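Local coordinates for enterobactin synthetase component F-related protein (Vibrio cholerae serotype O1, PDB 4OXI) that probably activates glycine with ATP as glycyl-adenosine-5'-phosphate, serving as the adenylation domain of a lipopolysaccharide-modifying pathway related to nonribosomal peptide synthetases, at residues A[156-161]-A[180-185]; A[218-223]-A[361-366]; A[315-320]-A[342-347]; A[545-550]-A[564-569]. One frame throughout, in Å; residues are numbered along the deposited sequence.

Interaction 1: residues A[156-161]-A[180-185]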
loop_
_atom_site.group_PDB
_atom_site.type_symbol
_atom_site.label_atom_id
_atom_site.label_comp_id
_atom_site.label_asym_id
_atom_site.label_seq_id
_atom_site.Cartn_x
_atom_site.Cartn_y
_atom_site.Cartn_z
ATOM N N SER A 156 9.572 -3.549 22.699
ATOM C CA SER A 156 11.022 -3.636 22.550
ATOM C C SER A 156 11.562 -2.674 21.482
ATOM O O SER A 156 12.558 -1.987 21.715
ATOM C CB SER A 156 11.441 -5.089 22.281
ATOM O OG SER A 156 12.466 -5.148 21.305
ATOM N N ARG A 157 10.922 -2.607 20.311
ATOM C CA ARG A 157 11.353 -1.639 19.298
ATOM C C ARG A 157 11.117 -0.212 19.768
ATOM O O ARG A 157 11.904 0.698 19.474
ATOM C CB ARG A 157 10.607 -1.845 17.979
ATOM C CG ARG A 157 11.036 -3.061 17.189
ATOM C CD ARG A 157 10.087 -3.256 16.034
ATOM N NE ARG A 157 10.321 -2.288 14.965
ATOM C CZ ARG A 157 9.380 -1.857 14.137
ATOM N NH1 ARG A 157 8.119 -2.267 14.284
ATOM N NH2 ARG A 157 9.694 -1.016 13.165
ATOM N N LEU A 158 10.012 -0.007 20.478
ATOM C CA LEU A 158 9.705 1.315 21.009
ATOM C C LEU A 158 10.802 1.766 21.966
ATOM O O LEU A 158 11.284 2.899 21.884
ATOM C CB LEU A 158 8.362 1.305 21.738
ATOM C CG LEU A 158 8.084 2.625 22.450
ATOM C CD1 LEU A 158 7.955 3.751 21.419
ATOM C CD2 LEU A 158 6.836 2.522 23.321
ATOM N N SER A 159 11.203 0.872 22.866
ATOM C CA SER A 159 12.260 1.202 23.828
ATOM C C SER A 159 13.551 1.704 23.170
ATOM O O SER A 159 14.119 2.696 23.627
ATOM C CB SER A 159 12.545 0.026 24.754
ATOM O OG SER A 159 13.613 0.350 25.620
ATOM N N SER A 160 14.004 1.054 22.093
ATOM C CA SER A 160 15.189 1.536 21.357
ATOM C C SER A 160 14.966 2.945 20.801
ATOM O O SER A 160 15.879 3.771 20.790
ATOM C CB SER A 160 15.546 0.599 20.201
ATOM O OG SER A 160 15.557 -0.753 20.614
ATOM N N LEU A 161 13.750 3.218 20.332
ATOM C CA LEU A 161 13.425 4.545 19.814
ATOM C C LEU A 161 13.465 5.572 20.929
ATOM O O LEU A 161 14.025 6.644 20.770
ATOM C CB LEU A 161 12.035 4.561 19.157
ATOM C CG LEU A 161 11.605 5.922 18.592
ATOM C CD1 LEU A 161 12.577 6.335 17.511
ATOM C CD2 LEU A 161 10.169 5.896 18.040
ATOM N N GLU A 180 3.591 0.874 32.189
ATOM C CA GLU A 180 4.166 1.359 33.448
ATOM C C GLU A 180 5.687 1.297 33.561
ATOM O O GLU A 180 6.300 2.292 33.932
ATOM C CB GLU A 180 3.497 0.709 34.663
ATOM C CG GLU A 180 2.273 1.470 35.147
ATOM C CD GLU A 180 2.565 2.948 35.407
ATOM O OE1 GLU A 180 3.597 3.268 36.056
ATOM O OE2 GLU A 180 1.756 3.790 34.954
ATOM N N PRO A 181 6.307 0.146 33.236
ATOM C CA PRO A 181 7.775 0.150 33.311
ATOM C C PRO A 181 8.421 1.164 32.367
ATOM O O PRO A 181 9.391 1.822 32.761
ATOM C CB PRO A 181 8.153 -1.270 32.883
ATOM C CG PRO A 181 6.968 -2.094 33.232
ATOM C CD PRO A 181 5.778 -1.204 32.968
ATOM N N LEU A 182 7.913 1.291 31.143
ATOM C CA LEU A 182 8.519 2.221 30.199
ATOM C C LEU A 182 8.222 3.641 30.646
ATOM O O LEU A 182 9.056 4.528 30.485
ATOM C CB LEU A 182 8.039 1.976 28.768
ATOM C CG LEU A 182 8.618 0.749 28.065
ATOM C CD1 LEU A 182 7.780 0.392 26.863
ATOM C CD2 LEU A 182 10.022 1.010 27.623
ATOM N N ARG A 183 7.051 3.843 31.242
ATOM C CA ARG A 183 6.676 5.162 31.750
ATOM C C ARG A 183 7.687 5.661 32.777
ATOM O O ARG A 183 8.054 6.840 32.783
ATOM C CB ARG A 183 5.295 5.134 32.393
ATOM C CG ARG A 183 4.892 6.496 32.937
ATOM C CD ARG A 183 3.663 6.438 33.835
ATOM N NE ARG A 183 2.537 5.725 33.236
ATOM C CZ ARG A 183 1.697 6.257 32.356
ATOM N NH1 ARG A 183 1.865 7.503 31.936
ATOM N NH2 ARG A 183 0.694 5.538 31.886
ATOM N N GLN A 184 8.131 4.748 33.638
ATOM C CA GLN A 184 9.071 5.065 34.710
ATOM C C GLN A 184 10.461 5.232 34.139
ATOM O O GLN A 184 11.222 6.102 34.558
ATOM C CB GLN A 184 9.095 3.938 35.750
ATOM C CG GLN A 184 7.792 3.747 36.519
ATOM C CD GLN A 184 7.388 4.982 37.300
ATOM O OE1 GLN A 184 8.230 5.808 37.660
ATOM N NE2 GLN A 184 6.094 5.117 37.565
ATOM N N GLN A 185 10.794 4.389 33.176
ATOM C CA GLN A 185 12.112 4.447 32.581
ATOM C C GLN A 185 12.317 5.673 31.688
ATOM O O GLN A 185 13.434 6.190 31.594
ATOM C CB GLN A 185 12.404 3.155 31.813
ATOM C CG GLN A 185 13.771 3.139 31.141
ATOM C CD GLN A 185 14.007 1.871 30.340
ATOM O OE1 GLN A 185 13.138 0.992 30.271
ATOM N NE2 GLN A 185 15.184 1.767 29.728
#

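Interaction 2: residues A[218-223]-A[361-366]. With GAP (glycyl-adenosine-5'-phosphate), chain B.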
loop_
_atom_site.group_PDB
_atom_site.type_symbol
_atom_site.label_atom_id
_atom_site.label_comp_id
_atom_site.label_asym_id
_atom_site.label_seq_id
_atom_site.Cartn_x
_atom_site.Cartn_y
_atom_site.Cartn_z
ATOM N N TYR A 218 -3.790 9.785 5.138
ATOM C CA TYR A 218 -2.625 8.985 5.513
ATOM C C TYR A 218 -1.407 9.413 4.729
ATOM O O TYR A 218 -1.531 10.014 3.665
ATOM C CB TYR A 218 -2.876 7.480 5.302
ATOM C CG TYR A 218 -3.206 7.062 3.874
ATOM C CD1 TYR A 218 -2.203 6.683 2.983
ATOM C CD2 TYR A 218 -4.517 7.031 3.427
ATOM C CE1 TYR A 218 -2.508 6.292 1.686
ATOM C CE2 TYR A 218 -4.833 6.640 2.122
ATOM C CZ TYR A 218 -3.822 6.280 1.263
ATOM O OH TYR A 218 -4.132 5.896 -0.024
ATOM N N ILE A 219 -0.225 9.103 5.250
ATOM C CA ILE A 219 1.000 9.395 4.515
ATOM C C ILE A 219 1.828 8.133 4.337
ATOM O O ILE A 219 2.212 7.489 5.319
ATOM C CB ILE A 219 1.857 10.441 5.255
ATOM C CG1 ILE A 219 1.043 11.724 5.489
ATOM C CG2 ILE A 219 3.146 10.699 4.491
ATOM C CD1 ILE A 219 1.694 12.691 6.484
ATOM N N MET A 220 2.120 7.794 3.087
ATOM C CA MET A 220 2.913 6.617 2.770
ATOM C C MET A 220 4.327 7.046 2.466
ATOM O O MET A 220 4.602 8.232 2.265
ATOM C CB MET A 220 2.355 5.892 1.540
ATOM C CG MET A 220 1.014 5.214 1.768
ATOM S SD MET A 220 0.922 4.289 3.322
ATOM C CE MET A 220 -0.496 3.246 2.934
ATOM N N GLN A 221 5.234 6.079 2.431
ATOM C CA GLN A 221 6.547 6.357 1.898
ATOM C C GLN A 221 7.011 5.292 0.921
ATOM O O GLN A 221 6.594 4.134 0.971
ATOM C CB GLN A 221 7.585 6.625 2.990
ATOM C CG GLN A 221 7.727 5.576 4.049
ATOM C CD GLN A 221 8.799 5.949 5.083
ATOM O OE1 GLN A 221 8.805 7.064 5.661
ATOM N NE2 GLN A 221 9.725 5.021 5.305
ATOM N N THR A 222 7.848 5.720 -0.007
ATOM C CA THR A 222 8.319 4.834 -1.027
ATOM C C THR A 222 9.798 5.097 -1.250
ATOM O O THR A 222 10.339 6.095 -0.782
ATOM C CB THR A 222 7.513 5.004 -2.333
ATOM O OG1 THR A 222 7.896 3.979 -3.264
ATOM C CG2 THR A 222 7.764 6.364 -2.953
ATOM N N SER A 223 10.433 4.174 -1.958
ATOM C CA SER A 223 11.854 4.215 -2.252
ATOM C C SER A 223 12.263 5.458 -3.042
ATOM O O SER A 223 11.639 5.798 -4.056
ATOM C CB SER A 223 12.212 2.953 -3.035
ATOM O OG SER A 223 13.471 3.062 -3.657
ATOM N N GLY A 361 -2.463 0.909 -10.625
ATOM C CA GLY A 361 -2.240 2.280 -10.219
ATOM C C GLY A 361 -1.065 2.390 -9.260
ATOM O O GLY A 361 -0.696 1.409 -8.597
ATOM N N PRO A 362 -0.454 3.580 -9.201
ATOM C CA PRO A 362 0.644 3.851 -8.274
ATOM C C PRO A 362 0.110 4.491 -6.998
ATOM O O PRO A 362 -1.011 5.024 -6.985
ATOM C CB PRO A 362 1.494 4.856 -9.050
ATOM C CG PRO A 362 0.476 5.657 -9.816
ATOM C CD PRO A 362 -0.645 4.681 -10.164
ATOM N N THR A 363 0.909 4.440 -5.939
ATOM C CA THR A 363 0.534 5.035 -4.670
ATOM C C THR A 363 0.227 6.512 -4.860
ATOM O O THR A 363 -0.653 7.064 -4.186
ATOM C CB THR A 363 1.665 4.836 -3.647
ATOM O OG1 THR A 363 1.904 3.425 -3.494
ATOM C CG2 THR A 363 1.310 5.453 -2.280
ATOM N N GLU A 364 0.935 7.140 -5.798
ATOM C CA GLU A 364 0.766 8.571 -6.089
ATOM C C GLU A 364 -0.649 8.925 -6.573
ATOM O O GLU A 364 -1.058 10.092 -6.536
ATOM C CB GLU A 364 1.801 9.022 -7.127
ATOM C CG GLU A 364 3.234 9.172 -6.579
ATOM C CD GLU A 364 4.050 7.864 -6.603
ATOM O OE1 GLU A 364 3.448 6.772 -6.743
ATOM O OE2 GLU A 364 5.306 7.928 -6.499
ATOM N N CYS A 365 -1.395 7.927 -7.038
ATOM C CA CYS A 365 -2.746 8.177 -7.514
ATOM C C CYS A 365 -3.785 7.359 -6.737
ATOM O O CYS A 365 -4.789 6.934 -7.310
ATOM C CB CYS A 365 -2.871 7.909 -9.021
ATOM S SG CYS A 365 -4.224 8.864 -9.825
ATOM N N THR A 366 -3.529 7.152 -5.445
ATOM C CA THR A 366 -4.483 6.525 -4.522
ATOM C C THR A 366 -4.897 5.113 -4.938
ATOM O O THR A 366 -5.997 4.900 -5.461
ATOM C CB THR A 366 -5.724 7.424 -4.295
ATOM O OG1 THR A 366 -5.278 8.741 -3.960
ATOM C CG2 THR A 366 -6.586 6.903 -3.140
HETATM N N GAP B . -1.112 1.037 -5.398
HETATM C CA GAP B . -0.830 -0.345 -5.886
HETATM C C GAP B . 0.666 -0.443 -6.112
HETATM O O GAP B . 1.211 -1.467 -6.482
HETATM P PA GAP B . 3.037 0.942 -5.972
HETATM O O1A GAP B . 3.211 2.440 -5.971
HETATM O O2A GAP B . 3.730 0.080 -4.930
HETATM O O3A GAP B . 1.447 0.758 -5.879
HETATM C "C5'" GAP B . 3.021 1.204 -8.582
HETATM O "O5'" GAP B . 3.441 0.444 -7.447
HETATM C "C4'" GAP B . 3.584 0.563 -9.834
HETATM O "O4'" GAP B . 3.277 -0.833 -9.832
HETATM C "C3'" GAP B . 2.935 1.066 -11.105
HETATM O "O3'" GAP B . 3.538 2.282 -11.545
HETATM C "C2'" GAP B . 3.160 -0.096 -12.056
HETATM O "O2'" GAP B . 4.506 -0.112 -12.506
HETATM C "C1'" GAP B . 3.083 -1.307 -11.163
HETATM N N9 GAP B . 1.732 -1.903 -11.261
HETATM C C8 GAP B . 0.715 -1.686 -10.406
HETATM N N7 GAP B . -0.385 -2.394 -10.764
HETATM C C5 GAP B . -0.072 -3.074 -11.888
HETATM C C6 GAP B . -0.782 -3.997 -12.798
HETATM N N6 GAP B . -2.070 -4.361 -12.556
HETATM N N1 GAP B . -0.092 -4.475 -13.861
HETATM C C2 GAP B . 1.193 -4.128 -14.104
HETATM N N3 GAP B . 1.893 -3.292 -13.313
HETATM C C4 GAP B . 1.325 -2.748 -12.209
HETATM O O HOH W 1 -2.285 5.539 -2.047
#

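Interaction 3: residues A[315-320]-A[342-347]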
loop_
_atom_site.group_PDB
_atom_site.type_symbol
_atom_site.label_atom_id
_atom_site.label_comp_id
_atom_site.label_asym_id
_atom_site.label_seq_id
_atom_site.Cartn_x
_atom_site.Cartn_y
_atom_site.Cartn_z
ATOM N N LEU A 315 2.761 -18.479 -5.587
ATOM C CA LEU A 315 3.016 -19.144 -4.319
ATOM C C LEU A 315 1.996 -20.251 -4.044
ATOM O O LEU A 315 2.358 -21.356 -3.638
ATOM C CB LEU A 315 2.992 -18.119 -3.195
ATOM C CG LEU A 315 3.113 -18.652 -1.773
ATOM C CD1 LEU A 315 4.361 -19.518 -1.614
ATOM C CD2 LEU A 315 3.161 -17.483 -0.812
ATOM N N ALA A 316 0.722 -19.952 -4.265
ATOM C CA ALA A 316 -0.317 -20.942 -4.032
ATOM C C ALA A 316 -0.121 -22.158 -4.944
ATOM O O ALA A 316 -0.391 -23.288 -4.535
ATOM C CB ALA A 316 -1.692 -20.329 -4.228
ATOM N N LEU A 317 0.359 -21.916 -6.168
ATOM C CA LEU A 317 0.652 -22.989 -7.122
ATOM C C LEU A 317 1.855 -23.823 -6.705
ATOM O O LEU A 317 1.864 -25.047 -6.888
ATOM C CB LEU A 317 0.880 -22.426 -8.525
ATOM C CG LEU A 317 -0.402 -22.007 -9.238
ATOM C CD1 LEU A 317 -0.103 -21.245 -10.520
ATOM C CD2 LEU A 317 -1.262 -23.227 -9.515
ATOM N N GLN A 318 2.871 -23.161 -6.154
ATOM C CA GLN A 318 4.075 -23.850 -5.702
ATOM C C GLN A 318 3.755 -24.815 -4.562
ATOM O O GLN A 318 4.353 -25.886 -4.461
ATOM C CB GLN A 318 5.163 -22.844 -5.291
ATOM C CG GLN A 318 5.864 -22.186 -6.489
ATOM C CD GLN A 318 6.523 -20.840 -6.166
ATOM O OE1 GLN A 318 6.704 -20.476 -4.996
ATOM N NE2 GLN A 318 6.877 -20.092 -7.213
ATOM N N ARG A 319 2.795 -24.444 -3.721
ATOM C CA ARG A 319 2.399 -25.285 -2.596
ATOM C C ARG A 319 1.340 -26.316 -2.964
ATOM O O ARG A 319 0.817 -27.001 -2.085
ATOM C CB ARG A 319 1.858 -24.419 -1.462
ATOM C CG ARG A 319 2.825 -23.362 -0.985
ATOM C CD ARG A 319 2.113 -22.386 -0.078
ATOM N NE ARG A 319 1.416 -23.086 0.997
ATOM C CZ ARG A 319 1.998 -23.461 2.134
ATOM N NH1 ARG A 319 1.295 -24.089 3.071
ATOM N NH2 ARG A 319 3.287 -23.201 2.331
ATOM N N GLN A 320 1.008 -26.402 -4.252
ATOM C CA GLN A 320 0.003 -27.344 -4.746
ATOM C C GLN A 320 -1.346 -27.186 -4.031
ATOM O O GLN A 320 -1.927 -28.170 -3.583
ATOM C CB GLN A 320 0.525 -28.782 -4.607
ATOM C CG GLN A 320 2.011 -28.935 -4.976
ATOM C CD GLN A 320 2.575 -30.324 -4.678
ATOM O OE1 GLN A 320 1.838 -31.314 -4.624
ATOM N NE2 GLN A 320 3.887 -30.397 -4.486
ATOM N N HIS A 342 -1.848 -14.085 -17.972
ATOM C CA HIS A 342 -3.097 -14.741 -18.319
ATOM C C HIS A 342 -3.187 -16.108 -17.666
ATOM O O HIS A 342 -4.216 -16.444 -17.059
ATOM C CB HIS A 342 -3.249 -14.886 -19.832
ATOM C CG HIS A 342 -4.564 -15.470 -20.236
ATOM N ND1 HIS A 342 -5.657 -14.690 -20.553
ATOM C CD2 HIS A 342 -4.980 -16.757 -20.323
ATOM C CE1 HIS A 342 -6.683 -15.472 -20.840
ATOM N NE2 HIS A 342 -6.299 -16.729 -20.708
ATOM N N ASP A 343 -2.105 -16.878 -17.776
ATOM C CA ASP A 343 -2.053 -18.236 -17.238
ATOM C C ASP A 343 -2.186 -18.283 -15.714
ATOM O O ASP A 343 -2.764 -19.230 -15.160
ATOM C CB ASP A 343 -0.777 -18.958 -17.699
ATOM C CG ASP A 343 -0.769 -19.233 -19.208
ATOM O OD1 ASP A 343 -1.868 -19.328 -19.810
ATOM O OD2 ASP A 343 0.337 -19.351 -19.791
ATOM N N LEU A 344 -1.652 -17.273 -15.033
ATOM C CA LEU A 344 -1.839 -17.178 -13.587
ATOM C C LEU A 344 -3.287 -16.852 -13.252
ATOM O O LEU A 344 -3.893 -17.479 -12.383
ATOM C CB LEU A 344 -0.931 -16.111 -12.987
ATOM C CG LEU A 344 0.537 -16.464 -12.809
ATOM C CD1 LEU A 344 1.196 -15.390 -11.958
ATOM C CD2 LEU A 344 0.692 -17.850 -12.180
ATOM N N ALA A 345 -3.849 -15.863 -13.939
ATOM C CA ALA A 345 -5.208 -15.470 -13.633
ATOM C C ALA A 345 -6.142 -16.641 -13.924
ATOM O O ALA A 345 -7.122 -16.854 -13.201
ATOM C CB ALA A 345 -5.610 -14.243 -14.422
ATOM N N GLU A 346 -5.829 -17.410 -14.968
ATOM C CA GLU A 346 -6.655 -18.569 -15.325
ATOM C C GLU A 346 -6.648 -19.628 -14.228
ATOM O O GLU A 346 -7.705 -20.137 -13.845
ATOM C CB GLU A 346 -6.227 -19.182 -16.664
ATOM C CG GLU A 346 -6.868 -20.544 -16.973
ATOM C CD GLU A 346 -8.390 -20.493 -17.147
ATOM O OE1 GLU A 346 -8.955 -19.388 -17.330
ATOM O OE2 GLU A 346 -9.026 -21.571 -17.103
ATOM N N GLN A 347 -5.468 -19.938 -13.702
ATOM C CA GLN A 347 -5.378 -20.939 -12.649
ATOM C C GLN A 347 -6.070 -20.491 -11.360
ATOM O O GLN A 347 -6.647 -21.308 -10.646
ATOM C CB GLN A 347 -3.923 -21.329 -12.400
ATOM C CG GLN A 347 -3.365 -22.235 -13.489
ATOM C CD GLN A 347 -1.872 -22.434 -13.373
ATOM O OE1 GLN A 347 -1.084 -21.619 -13.864
ATOM N NE2 GLN A 347 -1.466 -23.520 -12.724
#

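Interaction 4: residues A[545-550]-A[564-569]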
loop_
_atom_site.group_PDB
_atom_site.type_symbol
_atom_site.label_atom_id
_atom_site.label_comp_id
_atom_site.label_asym_id
_atom_site.label_seq_id
_atom_site.Cartn_x
_atom_site.Cartn_y
_atom_site.Cartn_z
ATOM N N TYR A 545 28.641 -10.851 -6.224
ATOM C CA TYR A 545 29.621 -11.320 -7.196
ATOM C C TYR A 545 30.669 -10.234 -7.455
ATOM O O TYR A 545 30.334 -9.047 -7.596
ATOM C CB TYR A 545 28.935 -11.733 -8.506
ATOM C CG TYR A 545 27.921 -12.856 -8.351
ATOM C CD1 TYR A 545 28.271 -14.174 -8.607
ATOM C CD2 TYR A 545 26.616 -12.598 -7.943
ATOM C CE1 TYR A 545 27.356 -15.211 -8.465
ATOM C CE2 TYR A 545 25.693 -13.629 -7.792
ATOM C CZ TYR A 545 26.072 -14.934 -8.058
ATOM O OH TYR A 545 25.176 -15.969 -7.910
ATOM N N ALA A 546 31.937 -10.641 -7.465
ATOM C CA ALA A 546 33.024 -9.778 -7.916
ATOM C C ALA A 546 33.282 -10.142 -9.374
ATOM O O ALA A 546 33.681 -11.273 -9.681
ATOM C CB ALA A 546 34.278 -9.991 -7.075
ATOM N N ILE A 547 33.021 -9.199 -10.275
ATOM C CA ILE A 547 33.075 -9.495 -11.702
ATOM C C ILE A 547 33.993 -8.482 -12.384
ATOM O O ILE A 547 34.010 -7.308 -12.010
ATOM C CB ILE A 547 31.645 -9.508 -12.328
ATOM C CG1 ILE A 547 31.656 -10.109 -13.738
ATOM C CG2 ILE A 547 31.025 -8.109 -12.334
ATOM C CD1 ILE A 547 30.264 -10.304 -14.327
ATOM N N GLU A 548 34.779 -8.945 -13.351
ATOM C CA GLU A 548 35.778 -8.094 -14.000
ATOM C C GLU A 548 35.145 -6.932 -14.751
ATOM O O GLU A 548 35.586 -5.793 -14.612
ATOM C CB GLU A 548 36.673 -8.912 -14.950
ATOM C CG GLU A 548 37.567 -9.894 -14.222
ATOM C CD GLU A 548 38.714 -10.446 -15.076
ATOM O OE1 GLU A 548 39.588 -11.142 -14.504
ATOM O OE2 GLU A 548 38.746 -10.193 -16.301
ATOM N N GLN A 549 34.119 -7.231 -15.545
ATOM C CA GLN A 549 33.437 -6.238 -16.372
ATOM C C GLN A 549 31.928 -6.485 -16.352
ATOM O O GLN A 549 31.483 -7.637 -16.368
ATOM C CB GLN A 549 33.899 -6.346 -17.835
ATOM C CG GLN A 549 35.404 -6.343 -18.071
ATOM C CD GLN A 549 35.945 -4.963 -18.430
ATOM O OE1 GLN A 549 35.451 -3.936 -17.953
ATOM N NE2 GLN A 549 36.965 -4.937 -19.281
ATOM N N LEU A 550 31.142 -5.409 -16.342
ATOM C CA LEU A 550 29.697 -5.516 -16.544
ATOM C C LEU A 550 29.394 -5.553 -18.043
ATOM O O LEU A 550 30.092 -4.917 -18.833
ATOM C CB LEU A 550 28.969 -4.334 -15.899
ATOM C CG LEU A 550 29.137 -4.147 -14.385
ATOM C CD1 LEU A 550 28.351 -2.943 -13.884
ATOM C CD2 LEU A 550 28.715 -5.402 -13.630
ATOM N N GLN A 564 21.295 -11.443 -15.943
ATOM C CA GLN A 564 20.278 -12.444 -15.628
ATOM C C GLN A 564 20.568 -13.762 -16.353
ATOM O O GLN A 564 20.547 -14.833 -15.735
ATOM C CB GLN A 564 18.864 -11.906 -15.903
ATOM C CG GLN A 564 18.471 -10.849 -14.868
ATOM C CD GLN A 564 17.146 -10.157 -15.118
ATOM O OE1 GLN A 564 16.757 -9.901 -16.253
ATOM N NE2 GLN A 564 16.452 -9.829 -14.033
ATOM N N GLN A 565 20.887 -13.672 -17.642
ATOM C CA GLN A 565 21.255 -14.850 -18.425
ATOM C C GLN A 565 22.465 -15.545 -17.813
ATOM O O GLN A 565 22.498 -16.775 -17.706
ATOM C CB GLN A 565 21.566 -14.467 -19.873
ATOM C CG GLN A 565 20.458 -13.720 -20.591
ATOM C CD GLN A 565 20.850 -13.314 -22.004
ATOM O OE1 GLN A 565 21.571 -14.042 -22.696
ATOM N NE2 GLN A 565 20.382 -12.142 -22.439
ATOM N N GLN A 566 23.458 -14.759 -17.407
ATOM C CA GLN A 566 24.659 -15.335 -16.815
ATOM C C GLN A 566 24.330 -16.083 -15.542
ATOM O O GLN A 566 24.786 -17.206 -15.344
ATOM C CB GLN A 566 25.708 -14.267 -16.536
ATOM C CG GLN A 566 26.898 -14.811 -15.752
ATOM C CD GLN A 566 28.107 -13.898 -15.800
ATOM O OE1 GLN A 566 28.238 -13.060 -16.699
ATOM N NE2 GLN A 566 29.000 -14.056 -14.827
ATOM N N LEU A 567 23.530 -15.457 -14.683
ATOM C CA LEU A 567 23.124 -16.069 -13.418
ATOM C C LEU A 567 22.344 -17.375 -13.621
ATOM O O LEU A 567 22.469 -18.313 -12.828
ATOM C CB LEU A 567 22.289 -15.083 -12.603
ATOM C CG LEU A 567 23.033 -13.915 -11.970
ATOM C CD1 LEU A 567 22.051 -12.827 -11.570
ATOM C CD2 LEU A 567 23.794 -14.403 -10.767
ATOM N N ALA A 568 21.544 -17.426 -14.687
ATOM C CA ALA A 568 20.752 -18.614 -15.010
ATOM C C ALA A 568 21.645 -19.818 -15.320
ATOM O O ALA A 568 21.253 -20.967 -15.108
ATOM C CB ALA A 568 19.821 -18.326 -16.191
ATOM N N SER A 569 22.847 -19.541 -15.818
ATOM C CA SER A 569 23.779 -20.589 -16.229
ATOM C C SER A 569 24.327 -21.402 -15.061
ATOM O O SER A 569 24.803 -22.518 -15.249
ATOM C CB SER A 569 24.926 -19.982 -17.028
ATOM O OG SER A 569 24.417 -19.271 -18.139
#

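Interaction 1: residues A[156-161]-A[180-185]
L182 reaches from helix 180-185 across to helix 155-164, where it meets L158 and S159. Its CB bond points at the neighbouring helix, and CG, anti to the carbonyl carbon (chi1 -75°), carries the fork to it. The two methyls do the touching. One of them, CD1, approaches L158 CD2 at 4.2 Å, and F191 of strand 190-193 touches both leucines. The other methyl, CD2, rests 3.9 Å from S159 CB. The two helices belong to consecutive beta-alpha-beta units of a five-stranded parallel sheet: helix 155-164 joins strands 147-149 and 170-173, and helix 180-185 joins strands 170-173 and 190-193. The S159 hydroxyl oxygen passes 4.2 Å from L182 CD2 and is hydrogen-bonded to the hydroxyl of Y186, just past the second helix. Elsewhere on helix 180-185, R183 NE forms a salt bridge with E180 OE2 at 2.7 Å.

Interaction 2: residues A[218-223]-A[361-366]
T363 and M220 meet between strand 216-222 and the loop that follows strand 356-360, with Y218 alongside. T363 has the most surface buried here, and its two branches do different work. Its methyl, anti to the backbone N, turns to the strand and lies 4.0 Å from M220 CB, the two side chains crossing at about a right angle. The thioether end of M220 bends away from the loop. The hydroxyl branch faces the ligand: T363 OG1 donates to O1A of glycyl-adenosine-5'-phosphate at 3.0 Å, and the backbone T363 N donates to the same oxygen, also at 3.0 Å (159°). With CG between the backbone N and the carbonyl carbon (chi1 60°), the Y218 ring reaches toward the loop, and its OH comes within 4.1 Å of T366 CG2. That hydroxyl also donates to a water 2.8 Å away, lying in the ring plane, which in turn donates to T363 O at 3.1 Å. The loop carries the Gly-Pro-Thr-Glu sequence of a conserved adenylation core motif, while the strand leads into the phosphate-binding loop. E364 is salt-bridged to R477. Two donors from T363 thus grip a single phosphate oxygen, while its methyl packs on the strand and its carbonyl is linked to Y218 through the water.

Interaction 3: residues A[315-320]-A[342-347]
The branched end of a leucine, L317, packs against the amide of a glutamine, Q347, with L317 CD1 only 3.6 Å from Q347 CD and the two side chains crossing at about a right angle. The helices involved, 311-318 and 342-352, connect successive parallel strands of one mixed sheet (305-308, 332-336 and 356-360) in beta-alpha-beta fashion. Q347 runs extended beyond CG, and its amide reaches the leucine. L317 stands near the C-terminal end of the first helix, which closes in a Schellman motif: Q320, with positive phi, donates N-H to L317 O at 3.1 Å, and T321 N reaches A316 O. Just past this end, R319 forms a salt bridge with E296. L344, one turn before Q347, is buried and also touches I313 and E314 of helix 311-318. Its CB does not point at L317, but the tip bends nearer, and L344 CD2 stops 3.9 Å from L317 CD1.

Interaction 4: residues A[545-550]-A[564-569]
Y545 and L567 slant against each other, the leucine bringing a single methyl to the hydroxyl end of the tyrosine. L567 CD2 is 3.6 Å from Y545 CZ and 3.5 Å from Y545 OH, so it sits almost equally close to the two; it meets the ring obliquely. L567 does not aim its CB at the strand; the CG position anti to the carbonyl carbon (chi1 -73°) and the fork beyond it carry the methyl over. The tyrosine hydroxyl is also hydrogen-bonded to R543. The second pair is arranged differently: I547 and Q566 come from opposite directions, and I547 CD1 lies 4.0 Å from Q566 NE2. Q566 is extended, with CG anti to its backbone N (chi1 172°), and reaches the isoleucine. Between the segments runs the Asn-Gly-Lys sequence of the last adenylation core motif, whose loop is partly unmodelled. The contact belongs to the small C-terminal subdomain usual in this family. Helix 560-568 lies against the three-stranded sheet, where Y545 is on the outer strand 543-546, while F515 and V513 of the middle strand 512-516 touch L567, and F515 also meets the Y545 ring.

Overall arrangement
Interaction 1 comes first along the chain. Interaction 2 then joins segments 138 residues apart, and interaction 3 arises within the intervening chain. Interaction 4 comes last, in the C-terminal subdomain, where helix 560-568 packs on the sheet of strands 496-500, 512-516 and 543-546. Interaction 2 is the most central, its centre about 7 Å from that of the chain, and it directly contacts the ligand. Interaction 1 belongs to the five-stranded parallel sheet; interaction 3 flanks the mixed sheet whose strand 356-360 leads into the ligand-binding loop of interaction 2. Centres of interaction 2 and of interactions 1, 3 and 4 are about 31, 28 and 34 Å apart, so three packing contacts lie well away from the one that holds the ligand.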